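Local coordinates for precorrin-6Y C5,15-methyltransferase (Decarboxylating) (Geobacter metallireducens, PDB 3E05), which probably methylates and decarboxylates a precorrin intermediate with S-adenosylmethionine during adenosylcobalamin biosynthesis, as the C-terminal domain of CbiET, at residues D14-A19 with K85-R90; A127-L132 with H158-E163; A170-K173 with Y178-F181. All blocks are in the same frame, centred on the assembly; numbering follows the deposited sequence. Where two conformers were deposited one is given.

Interaction 1. Residues D14-A19 with K85-R90; sequences DEFATA and KKFVAR
K86 and F87, where helix 74-86 runs out, receive the short 3-10 turn at E15 and the aromatic ring of F16 that follows it. The K86 side chain is fully extended and crosses that of E15 at about a right angle, which brings its ammonium to two oxygens of the same residue. K86 NZ donates to E15 O at 2.8 Å, with a C=O...N angle of 125° and a tilt of 18° from the carbonyl plane. The second bond is a salt bridge, also 2.8 Å from K86 NZ to E15 OE1, reached nearly along the C-O axis. A bend at the second torsion of E15 (chi2 -79°) folds its carboxylate back to share this lysine with its own carbonyl. F87 comes next, with K86 CG packed over the centre of its ring. The rim of that ring does the touching: F87 CZ is 3.3 Å from E15 O, which lies near the ring plane, and 3.8 Å from E15 CB. F87 CZ also approaches one face of the F16 ring near its rim, an oblique ring pair with centroids 4.8 Å apart and F87 CE2 3.7 Å from F16 CD1. At V88 the chain turns with positive phi, a Schellman motif that ends the helix, and A89 then packs on I56 and S59 of helix 53-61. Y6 stands edge-to-face to F87, and A17 and T18 bond to S51, in the glycine-rich loop after strand 43-47, which in related class I methyltransferases borders the S-adenosylmethionine site. The chemistry is thus layered: an ion pair on the solvent side borders buried phenyl rings, and E15 O, gripped by the ammonium and grazed by a ring edge, probably has its partial charge well compensated.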
ATOM      1  N   ASP D  14       4.601  -8.200  20.594  1.00 38.20           N
ATOM      2  CA  ASP D  14       5.155  -7.759  21.873  0.50 41.00           C
ATOM      3  C   ASP D  14       5.285  -8.873  22.926  1.00 42.90           C
ATOM      4  O   ASP D  14       5.772  -8.638  24.033  1.00 43.31           O
ATOM      5  CB  ASP D  14       4.363  -6.554  22.388  0.50 37.04           C
ATOM      6  CG  ASP D  14       4.481  -5.342  21.460  0.50 42.70           C
ATOM      7  OD1 ASP D  14       5.468  -5.255  20.692  0.50 40.06           O
ATOM      8  OD2 ASP D  14       3.587  -4.474  21.490  0.50 43.19           O
ATOM      9  N   GLU D  15       4.865 -10.087  22.564  1.00 37.79           N
ATOM     10  CA  GLU D  15       5.029 -11.260  23.421  1.00 36.59           C
ATOM     11  C   GLU D  15       6.371 -11.938  23.182  1.00 38.92           C
ATOM     12  O   GLU D  15       6.729 -12.868  23.893  1.00 37.58           O
ATOM     13  CB  GLU D  15       3.908 -12.278  23.194  1.00 38.48           C
ATOM     14  CG  GLU D  15       2.531 -11.816  23.634  1.00 43.67           C
ATOM     15  CD  GLU D  15       2.312 -11.913  25.137  1.00 52.48           C
ATOM     16  OE1 GLU D  15       3.104 -12.582  25.837  1.00 50.49           O
ATOM     17  OE2 GLU D  15       1.331 -11.319  25.618  1.00 54.65           O
ATOM     18  N   PHE D  16       7.100 -11.483  22.165  1.00 37.35           N
ATOM     19  CA  PHE D  16       8.404 -12.050  21.848  1.00 36.51           C
ATOM     20  C   PHE D  16       9.503 -11.156  22.411  1.00 39.32           C
ATOM     21  O   PHE D  16       9.404  -9.928  22.350  1.00 38.26           O
ATOM     22  CB  PHE D  16       8.617 -12.175  20.329  1.00 35.13           C
ATOM     23  CG  PHE D  16       7.703 -13.161  19.654  1.00 33.76           C
ATOM     24  CD1 PHE D  16       8.080 -14.492  19.516  1.00 34.79           C
ATOM     25  CD2 PHE D  16       6.478 -12.756  19.140  1.00 35.94           C
ATOM     26  CE1 PHE D  16       7.234 -15.421  18.890  1.00 34.10           C
ATOM     27  CE2 PHE D  16       5.640 -13.669  18.497  1.00 32.45           C
ATOM     28  CZ  PHE D  16       6.018 -15.005  18.386  1.00 32.28           C
ATOM     29  N   ALA D  17      10.549 -11.793  22.932  1.00 39.36           N
ATOM     30  CA  ALA D  17      11.787 -11.109  23.265  1.00 41.91           C
ATOM     31  C   ALA D  17      12.475 -10.815  21.938  1.00 43.08           C
ATOM     32  O   ALA D  17      12.776 -11.734  21.160  1.00 40.80           O
ATOM     33  CB  ALA D  17      12.667 -11.983  24.147  1.00 44.11           C
ATOM     34  N   THR D  18      12.689  -9.530  21.671  1.00 44.42           N
ATOM     35  CA  THR D  18      13.193  -9.082  20.369  1.00 45.65           C
ATOM     36  C   THR D  18      13.882  -7.716  20.453  1.00 47.58           C
ATOM     37  O   THR D  18      13.884  -7.080  21.511  1.00 48.30           O
ATOM     38  CB  THR D  18      12.054  -9.059  19.291  1.00 44.62           C
ATOM     39  OG1 THR D  18      12.618  -8.887  17.984  1.00 43.38           O
ATOM     40  CG2 THR D  18      11.011  -7.971  19.569  1.00 43.95           C
ATOM     41  N   ALA D  19      14.473  -7.290  19.338  1.00 49.65           N
ATOM     42  CA  ALA D  19      15.016  -5.932  19.204  1.00 53.39           C
ATOM     43  C   ALA D  19      14.129  -5.139  18.256  1.00 56.87           C
ATOM     44  O   ALA D  19      13.260  -5.709  17.597  1.00 54.12           O
ATOM     45  CB  ALA D  19      16.453  -5.974  18.685  1.00 51.84           C
ATOM     46  N   LYS D  85      11.421 -21.448  25.031  1.00 47.27           N
ATOM     47  CA  LYS D  85      10.966 -21.860  26.349  1.00 54.65           C
ATOM     48  C   LYS D  85       9.566 -21.300  26.663  1.00 51.80           C
ATOM     49  O   LYS D  85       8.695 -22.052  27.096  1.00 53.47           O
ATOM     50  CB  LYS D  85      12.018 -21.437  27.396  1.00 56.61           C
ATOM     51  CG  LYS D  85      11.665 -21.684  28.861  1.00 65.93           C
ATOM     52  CD  LYS D  85      12.919 -21.794  29.745  1.00 69.19           C
ATOM     53  CE  LYS D  85      13.905 -20.621  29.574  1.00 78.94           C
ATOM     54  NZ  LYS D  85      13.425 -19.327  30.144  1.00 83.75           N
ATOM     55  N   LYS D  86       9.352 -20.004  26.414  1.00 46.20           N
ATOM     56  CA  LYS D  86       8.064 -19.342  26.684  1.00 43.96           C
ATOM     57  C   LYS D  86       6.885 -19.942  25.909  1.00 45.04           C
ATOM     58  O   LYS D  86       5.793 -20.131  26.466  1.00 44.29           O
ATOM     59  CB  LYS D  86       8.160 -17.834  26.384  1.00 44.62           C
ATOM     60  CG  LYS D  86       6.864 -17.052  26.610  1.00 38.98           C
ATOM     61  CD  LYS D  86       7.046 -15.554  26.391  1.00 42.15           C
ATOM     62  CE  LYS D  86       5.770 -14.823  26.752  1.00 40.23           C
ATOM     63  NZ  LYS D  86       5.747 -13.363  26.509  1.00 36.32           N
ATOM     64  N   PHE D  87       7.111 -20.243  24.632  1.00 43.33           N
ATOM     65  CA  PHE D  87       6.031 -20.668  23.747  1.00 41.41           C
ATOM     66  C   PHE D  87       5.973 -22.176  23.571  1.00 46.39           C
ATOM     67  O   PHE D  87       5.139 -22.692  22.817  1.00 48.89           O
ATOM     68  CB  PHE D  87       6.124 -19.944  22.405  1.00 39.03           C
ATOM     69  CG  PHE D  87       5.936 -18.469  22.523  1.00 34.65           C
ATOM     70  CD1 PHE D  87       4.680 -17.944  22.806  1.00 34.35           C
ATOM     71  CD2 PHE D  87       7.011 -17.600  22.376  1.00 35.08           C
ATOM     72  CE1 PHE D  87       4.494 -16.583  22.936  1.00 36.79           C
ATOM     73  CE2 PHE D  87       6.840 -16.227  22.500  1.00 35.73           C
ATOM     74  CZ  PHE D  87       5.567 -15.715  22.780  1.00 33.02           C
ATOM     75  N   VAL D  88       6.854 -22.860  24.302  1.00 47.40           N
ATOM     76  CA  VAL D  88       6.984 -24.320  24.301  1.00 50.48           C
ATOM     77  C   VAL D  88       7.155 -24.860  22.871  1.00 49.37           C
ATOM     78  O   VAL D  88       6.378 -25.694  22.392  1.00 50.43           O
ATOM     79  CB  VAL D  88       5.838 -25.036  25.093  1.00 52.62           C
ATOM     80  CG1 VAL D  88       6.264 -26.434  25.471  1.00 54.39           C
ATOM     81  CG2 VAL D  88       5.466 -24.261  26.362  1.00 51.94           C
ATOM     82  N   ALA D  89       8.171 -24.345  22.188  1.00 44.32           N
ATOM     83  CA  ALA D  89       8.473 -24.768  20.836  1.00 43.24           C
ATOM     84  C   ALA D  89       9.561 -25.817  20.920  1.00 42.08           C
ATOM     85  O   ALA D  89      10.717 -25.555  20.577  1.00 44.60           O
ATOM     86  CB  ALA D  89       8.919 -23.583  19.992  1.00 37.71           C
ATOM     87  N   ARG D  90       9.181 -27.011  21.382  1.00 43.10           N
ATOM     88  CA  ARG D  90      10.150 -28.061  21.708  1.00 44.87           C
ATOM     89  C   ARG D  90      10.734 -28.712  20.478  1.00 43.55           C
ATOM     90  O   ARG D  90      11.847 -29.251  20.533  1.00 43.64           O
ATOM     91  CB  ARG D  90       9.525 -29.138  22.604  1.00 49.93           C
ATOM     92  CG  ARG D  90       8.666 -28.603  23.725  1.00 57.04           C
ATOM     93  CD  ARG D  90       9.444 -28.295  24.994  1.00 66.54           C
ATOM     94  NE  ARG D  90      10.074 -29.477  25.572  1.00 70.75           N
ATOM     95  CZ  ARG D  90      10.794 -29.480  26.686  1.00 72.34           C
ATOM     96  NH1 ARG D  90      10.978 -28.361  27.373  1.00 72.59           N
ATOM     97  NH2 ARG D  90      11.334 -30.608  27.110  1.00 70.51           N
TER

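Interaction 2. Residues A127-L132 with H158-E163; sequences AVDRRL and HGYMVE
In this Rossmann-like class I methyltransferase fold, D129 and L132 at the end of helix 121-131 meet H158 and Y160 in the turn between helix 145-157 and strand 161-173. That turn is a Schellman motif: G159, with positive phi, is its C-prime residue, and Y160 N and G159 N bond back to L155 O and E156 O. It presents two aromatic side chains to the neighbouring helix, and D129 stands against both. With CG anti to the backbone N (chi1 169°), the carboxylate of D129 swings off the helix, one oxygen toward each ring. Y160 OH lies 2.8 Å from D129 OD1, a weak hydrogen bond at best, since its proton has another acceptor within reach. The carboxylate plane is turned 77° from the phenol plane, and the same oxygen, D129 OD1, lies 3.3 Å from Y160 CE2. Toward the histidine the geometry is different, for the carboxylate stacks on the imidazole with the planes only 20° apart; H158 was modelled in two conformers and this holds for one of them, so the stack is tentative. In that conformer D129 OD2 lies over one face of the ring, 3.5 Å from H158 ND1, and no hydrogen bond forms there. The polar end of the imidazole is held instead by D126, earlier in the same helix, whose OD2 bonds H158 NE2. Beyond the phenol, Y160 packs on L155 and A192 and makes a cation-pi contact with K194, so its ring bridges helix 121-131 and strand 180-193. L132 completes the contact at the rim of the phenol: its CD2 methyl lies near the ring plane, 3.7 Å from Y160 OH and 4.0 Å from Y160 CE1.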
ATOM      1  N   ALA D 127      23.947 -23.429  -1.189  1.00 39.30           N
ATOM      2  CA  ALA D 127      23.976 -24.502  -0.200  1.00 36.72           C
ATOM      3  C   ALA D 127      22.593 -25.122   0.028  1.00 39.61           C
ATOM      4  O   ALA D 127      22.467 -26.345   0.066  1.00 35.59           O
ATOM      5  CB  ALA D 127      24.576 -24.009   1.097  1.00 36.84           C
ATOM      6  N   VAL D 128      21.567 -24.274   0.149  1.00 37.96           N
ATOM      7  CA  VAL D 128      20.168 -24.717   0.270  1.00 33.63           C
ATOM      8  C   VAL D 128      19.676 -25.497  -0.950  1.00 36.50           C
ATOM      9  O   VAL D 128      19.009 -26.526  -0.800  1.00 38.93           O
ATOM     10  CB  VAL D 128      19.195 -23.513   0.536  1.00 35.80           C
ATOM     11  CG1 VAL D 128      17.754 -23.933   0.337  1.00 30.10           C
ATOM     12  CG2 VAL D 128      19.383 -22.981   1.930  1.00 28.96           C
ATOM     13  N   ASP D 129      19.993 -24.992  -2.142  1.00 37.47           N
ATOM     14  CA  ASP D 129      19.588 -25.600  -3.417  1.00 40.82           C
ATOM     15  C   ASP D 129      20.118 -27.035  -3.561  1.00 39.69           C
ATOM     16  O   ASP D 129      19.393 -27.929  -4.007  1.00 41.36           O
ATOM     17  CB  ASP D 129      20.061 -24.724  -4.586  1.00 37.52           C
ATOM     18  CG  ASP D 129      19.913 -25.401  -5.946  1.00 48.00           C
ATOM     19  OD1 ASP D 129      18.764 -25.621  -6.398  1.00 46.47           O
ATOM     20  OD2 ASP D 129      20.957 -25.682  -6.578  1.00 43.73           O
ATOM     21  N   ARG D 130      21.366 -27.248  -3.150  1.00 42.88           N
ATOM     22  CA  ARG D 130      21.989 -28.575  -3.189  1.00 45.16           C
ATOM     23  C   ARG D 130      21.281 -29.578  -2.286  1.00 43.80           C
ATOM     24  O   ARG D 130      21.144 -30.756  -2.633  1.00 46.69           O
ATOM     25  CB  ARG D 130      23.480 -28.482  -2.843  1.00 48.63           C
ATOM     26  CG  ARG D 130      24.313 -28.030  -4.026  1.00 57.84           C
ATOM     27  CD  ARG D 130      25.503 -27.183  -3.620  1.00 70.13           C
ATOM     28  NE  ARG D 130      26.743 -27.972  -3.493  1.00 79.81           N
ATOM     29  CZ  ARG D 130      27.954 -27.549  -3.893  1.00 85.03           C
ATOM     30  NH1 ARG D 130      29.019 -28.342  -3.729  1.00 86.54           N
ATOM     31  NH2 ARG D 130      28.103 -26.346  -4.471  1.00 84.97           N
ATOM     32  N   ARG D 131      20.807 -29.090  -1.148  1.00 37.56           N
ATOM     33  CA  ARG D 131      20.203 -29.933  -0.126  1.00 39.82           C
ATOM     34  C   ARG D 131      18.683 -30.098  -0.237  1.00 41.31           C
ATOM     35  O   ARG D 131      18.133 -31.049   0.328  1.00 41.45           O
ATOM     36  CB  ARG D 131      20.542 -29.385   1.263  1.00 38.09           C
ATOM     37  CG  ARG D 131      22.046 -29.234   1.559  1.00 45.20           C
ATOM     38  CD  ARG D 131      22.739 -30.546   1.946  1.00 41.12           C
ATOM     39  NE  ARG D 131      21.995 -31.302   2.954  1.00 40.68           N
ATOM     40  CZ  ARG D 131      22.033 -31.083   4.263  1.00 37.54           C
ATOM     41  NH1 ARG D 131      22.792 -30.124   4.772  1.00 40.17           N
ATOM     42  NH2 ARG D 131      21.302 -31.839   5.070  1.00 37.67           N
ATOM     43  N   LEU D 132      18.006 -29.173  -0.931  1.00 38.54           N
ATOM     44  CA  LEU D 132      16.539 -29.091  -0.861  1.00 35.79           C
ATOM     45  C   LEU D 132      15.852 -30.322  -1.436  1.00 36.19           C
ATOM     46  O   LEU D 132      16.129 -30.714  -2.576  1.00 39.22           O
ATOM     47  CB  LEU D 132      16.013 -27.819  -1.547  1.00 36.36           C
ATOM     48  CG  LEU D 132      14.543 -27.460  -1.265  1.00 35.81           C
ATOM     49  CD1 LEU D 132      14.377 -26.908   0.140  1.00 33.94           C
ATOM     50  CD2 LEU D 132      14.001 -26.480  -2.319  1.00 33.37           C
ATOM     51  N   HIS D 158      19.096 -21.036 -10.555  1.00 46.28           N
ATOM     52  CA  HIS D 158      19.021 -22.444 -10.170  0.50 43.44           C
ATOM     53  C   HIS D 158      17.745 -23.117 -10.681  1.00 42.82           C
ATOM     54  O   HIS D 158      17.430 -24.231 -10.283  1.00 43.51           O
ATOM     55  CB  HIS D 158      19.134 -22.601  -8.649  0.50 42.91           C
ATOM     56  CG  HIS D 158      20.474 -22.231  -8.093  0.50 46.35           C
ATOM     57  ND1 HIS D 158      21.645 -22.834  -8.502  0.50 48.23           N
ATOM     58  CD2 HIS D 158      20.824 -21.340  -7.136  0.50 46.20           C
ATOM     59  CE1 HIS D 158      22.660 -22.313  -7.837  0.50 49.57           C
ATOM     60  NE2 HIS D 158      22.189 -21.404  -7.000  0.50 49.21           N
ATOM     61  N   GLY D 159      17.016 -22.431 -11.556  1.00 40.91           N
ATOM     62  CA  GLY D 159      15.829 -23.003 -12.197  1.00 41.10           C
ATOM     63  C   GLY D 159      14.551 -23.038 -11.378  1.00 41.72           C
ATOM     64  O   GLY D 159      13.637 -23.809 -11.680  1.00 43.59           O
ATOM     65  N   TYR D 160      14.471 -22.205 -10.341  1.00 42.71           N
ATOM     66  CA  TYR D 160      13.255 -22.115  -9.528  1.00 35.99           C
ATOM     67  C   TYR D 160      12.225 -21.209 -10.190  1.00 35.89           C
ATOM     68  O   TYR D 160      12.576 -20.197 -10.814  1.00 34.96           O
ATOM     69  CB  TYR D 160      13.556 -21.568  -8.122  1.00 35.52           C
ATOM     70  CG  TYR D 160      14.316 -22.527  -7.238  1.00 36.08           C
ATOM     71  CD1 TYR D 160      13.652 -23.525  -6.516  1.00 37.30           C
ATOM     72  CD2 TYR D 160      15.704 -22.436  -7.114  1.00 33.16           C
ATOM     73  CE1 TYR D 160      14.353 -24.417  -5.711  1.00 34.99           C
ATOM     74  CE2 TYR D 160      16.409 -23.325  -6.312  1.00 32.42           C
ATOM     75  CZ  TYR D 160      15.731 -24.307  -5.620  1.00 37.53           C
ATOM     76  OH  TYR D 160      16.438 -25.181  -4.829  1.00 38.58           O
ATOM     77  N   MET D 161      10.958 -21.590 -10.058  1.00 34.26           N
ATOM     78  CA  MET D 161       9.858 -20.662 -10.262  1.00 36.77           C
ATOM     79  C   MET D 161       9.882 -19.721  -9.066  1.00 36.41           C
ATOM     80  O   MET D 161      10.012 -20.185  -7.929  1.00 35.48           O
ATOM     81  CB  MET D 161       8.536 -21.406 -10.268  1.00 33.68           C
ATOM     82  CG  MET D 161       7.969 -21.646 -11.632  1.00 53.45           C
ATOM     83  SD  MET D 161       6.273 -21.067 -11.688  1.00 58.09           S
ATOM     84  CE  MET D 161       6.567 -19.304 -11.860  1.00 50.69           C
ATOM     85  N   VAL D 162       9.772 -18.415  -9.313  1.00 36.88           N
ATOM     86  CA  VAL D 162       9.828 -17.407  -8.245  1.00 34.16           C
ATOM     87  C   VAL D 162       8.598 -16.486  -8.310  1.00 34.80           C
ATOM     88  O   VAL D 162       8.267 -15.954  -9.364  1.00 32.99           O
ATOM     89  CB  VAL D 162      11.161 -16.582  -8.286  1.00 32.13           C
ATOM     90  CG1 VAL D 162      11.178 -15.454  -7.228  1.00 35.22           C
ATOM     91  CG2 VAL D 162      12.378 -17.487  -8.086  1.00 33.84           C
ATOM     92  N   GLU D 163       7.913 -16.346  -7.179  1.00 31.17           N
ATOM     93  CA  GLU D 163       6.885 -15.325  -7.009  1.00 30.65           C
ATOM     94  C   GLU D 163       7.415 -14.300  -6.018  1.00 30.67           C
ATOM     95  O   GLU D 163       8.072 -14.662  -5.040  1.00 29.67           O
ATOM     96  CB  GLU D 163       5.600 -15.942  -6.465  1.00 29.21           C
ATOM     97  CG  GLU D 163       4.541 -14.906  -6.028  1.00 36.86           C
ATOM     98  CD  GLU D 163       3.427 -15.515  -5.215  1.00 37.27           C
ATOM     99  OE1 GLU D 163       2.582 -16.205  -5.812  1.00 42.96           O
ATOM    100  OE2 GLU D 163       3.387 -15.309  -3.986  1.00 34.80           O
TER

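Interaction 3. Residues A170-K173 with Y178-F181; sequences AKTK and YKMF
Turned so that OG1 lies between the backbone N and the carbonyl carbon (chi1 56°), T172 directs its methyl at F181, whose own CG stands beside its backbone N, and the two side chains run side by side from one face of a beta hairpin. The hairpin joins strands 161-173 and 180-193, here in loose antiparallel pairing. T172 CG2 sits over the centre of the phenyl ring, a CH-pi contact 3.8 Å from the F181 centroid and 9° off the normal. At the ring's edge lies the backbone of A170, with A170 O 3.7 Å from F181 CD1. K179, at the centre of an inverse gamma turn, brings its CB to 4.1 Å from T172 CG2. T172 OG1 bonds V164 N of the second subunit, into which the sheet continues through antiparallel pairing of A170 and K171; K179 NZ bonds V162 O of that subunit as well as L175 O of its own chain. P186 of a third subunit covers A170 and F181. No hydrogen bond links the two segments, and K173 N is buried without a partner; the backbones touch through C-H donors, T172 CA lying 3.4 Å from M180 O with 167° at the hydrogen.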
ATOM      1  N   ALA D 170      -1.121  -1.472   7.134  1.00 21.83           N
ATOM      2  CA  ALA D 170      -1.307  -0.298   8.008  1.00 23.48           C
ATOM      3  C   ALA D 170      -2.326  -0.664   9.056  1.00 26.44           C
ATOM      4  O   ALA D 170      -3.355  -1.223   8.715  1.00 28.68           O
ATOM      5  CB  ALA D 170      -1.792   0.888   7.223  1.00 25.72           C
ATOM      6  N   LYS D 171      -2.039  -0.356  10.318  1.00 27.42           N
ATOM      7  CA  LYS D 171      -2.910  -0.735  11.439  1.00 29.53           C
ATOM      8  C   LYS D 171      -3.295   0.453  12.304  1.00 29.75           C
ATOM      9  O   LYS D 171      -2.493   1.354  12.508  1.00 30.25           O
ATOM     10  CB  LYS D 171      -2.187  -1.702  12.367  1.00 29.72           C
ATOM     11  CG  LYS D 171      -2.030  -3.097  11.866  1.00 40.71           C
ATOM     12  CD  LYS D 171      -1.895  -4.025  13.061  1.00 40.96           C
ATOM     13  CE  LYS D 171      -0.539  -3.893  13.720  1.00 39.06           C
ATOM     14  NZ  LYS D 171      -0.242  -5.098  14.509  1.00 32.50           N
ATOM     15  N   THR D 172      -4.494   0.415  12.867  1.00 28.90           N
ATOM     16  CA  THR D 172      -4.873   1.411  13.870  1.00 36.46           C
ATOM     17  C   THR D 172      -4.378   1.003  15.250  1.00 50.60           C
ATOM     18  O   THR D 172      -4.262  -0.187  15.549  1.00 56.05           O
ATOM     19  CB  THR D 172      -6.389   1.613  13.952  1.00 34.11           C
ATOM     20  OG1 THR D 172      -7.022   0.354  14.196  1.00 36.03           O
ATOM     21  CG2 THR D 172      -6.929   2.223  12.659  1.00 33.42           C
ATOM     22  N   LYS D 173      -4.088   1.993  16.087  1.00 65.46           N
ATOM     23  CA  LYS D 173      -4.097   1.802  17.532  1.00 75.26           C
ATOM     24  C   LYS D 173      -4.344   3.119  18.262  1.00 79.99           C
ATOM     25  O   LYS D 173      -4.856   4.075  17.679  1.00 78.74           O
ATOM     26  CB  LYS D 173      -2.779   1.181  18.000  1.00 75.46           C
ATOM     27  CG  LYS D 173      -1.624   2.165  18.079  1.00 79.28           C
ATOM     28  CD  LYS D 173      -0.307   1.452  18.336  1.00 80.04           C
ATOM     29  CE  LYS D 173       0.700   2.374  19.006  1.00 83.70           C
ATOM     30  NZ  LYS D 173       0.460   2.488  20.471  1.00 82.95           N
ATOM     31  N   TYR D 178      -8.881   8.918  18.193  1.00 86.02           N
ATOM     32  CA  TYR D 178      -7.721   9.041  17.318  1.00 80.63           C
ATOM     33  C   TYR D 178      -7.260   7.675  16.819  1.00 72.15           C
ATOM     34  O   TYR D 178      -6.145   7.242  17.108  1.00 72.35           O
ATOM     35  CB  TYR D 178      -6.575   9.750  18.044  1.00 86.68           C
ATOM     36  CG  TYR D 178      -5.780  10.687  17.164  1.00 91.20           C
ATOM     37  CD1 TYR D 178      -4.737  10.217  16.378  1.00 90.75           C
ATOM     38  CD2 TYR D 178      -6.073  12.044  17.119  1.00 96.24           C
ATOM     39  CE1 TYR D 178      -4.008  11.071  15.573  1.00 94.26           C
ATOM     40  CE2 TYR D 178      -5.349  12.906  16.317  1.00 96.67           C
ATOM     41  CZ  TYR D 178      -4.318  12.414  15.546  1.00 95.21           C
ATOM     42  OH  TYR D 178      -3.594  13.268  14.745  1.00 92.53           O
ATOM     43  N   LYS D 179      -8.126   7.002  16.069  1.00 56.81           N
ATOM     44  CA  LYS D 179      -7.745   5.778  15.366  1.00 48.38           C
ATOM     45  C   LYS D 179      -7.012   6.097  14.077  1.00 42.53           C
ATOM     46  O   LYS D 179      -7.600   6.079  12.989  1.00 40.41           O
ATOM     47  CB  LYS D 179      -8.968   4.926  15.040  1.00 50.37           C
ATOM     48  CG  LYS D 179      -9.534   4.190  16.215  1.00 52.66           C
ATOM     49  CD  LYS D 179     -10.348   3.002  15.752  1.00 55.57           C
ATOM     50  CE  LYS D 179     -10.478   1.975  16.862  1.00 58.65           C
ATOM     51  NZ  LYS D 179      -9.199   1.740  17.612  1.00 59.52           N
ATOM     52  N   MET D 180      -5.723   6.382  14.213  1.00 38.19           N
ATOM     53  CA  MET D 180      -4.849   6.688  13.091  1.00 39.19           C
ATOM     54  C   MET D 180      -4.233   5.389  12.545  1.00 33.74           C
ATOM     55  O   MET D 180      -3.798   4.541  13.327  1.00 31.54           O
ATOM     56  CB  MET D 180      -3.741   7.605  13.605  1.00 38.31           C
ATOM     57  CG  MET D 180      -2.770   8.134  12.563  1.00 45.36           C
ATOM     58  SD  MET D 180      -1.628   9.294  13.330  1.00 49.57           S
ATOM     59  CE  MET D 180      -0.348   8.201  13.914  1.00 39.01           C
ATOM     60  N   PHE D 181      -4.168   5.253  11.220  1.00 32.51           N
ATOM     61  CA  PHE D 181      -3.422   4.136  10.595  1.00 29.20           C
ATOM     62  C   PHE D 181      -1.929   4.392  10.596  1.00 32.28           C
ATOM     63  O   PHE D 181      -1.463   5.407  10.076  1.00 31.72           O
ATOM     64  CB  PHE D 181      -3.884   3.883   9.159  1.00 32.22           C
ATOM     65  CG  PHE D 181      -5.248   3.266   9.055  1.00 27.00           C
ATOM     66  CD1 PHE D 181      -5.398   1.889   9.079  1.00 33.57           C
ATOM     67  CD2 PHE D 181      -6.386   4.073   8.938  1.00 34.23           C
ATOM     68  CE1 PHE D 181      -6.653   1.311   8.972  1.00 32.84           C
ATOM     69  CE2 PHE D 181      -7.647   3.498   8.824  1.00 32.43           C
ATOM     70  CZ  PHE D 181      -7.776   2.114   8.846  1.00 31.43           C
TER

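Interactions 2 and 3 share strand 161-173 but sit near its opposite ends, their centres about 39 Å apart, and both touch the second subunit. Interaction 1 uses neither strand of the hairpin; it joins the N-terminal loop to the end of helix 74-86, about 30 Å centre to centre from interaction 2 and on the opposite side of the chain's centre. All three are partly buried. Chemistry follows place: 14-19 with 85-90 combines a salt bridge with aromatic packing inside one subunit, 127-132 with 158-163 sets a helix carboxylate against two rings of a turn, and 170-173 with 178-181, farthest from the chain's centre, relies on methyl-ring packing and on neighbouring subunits.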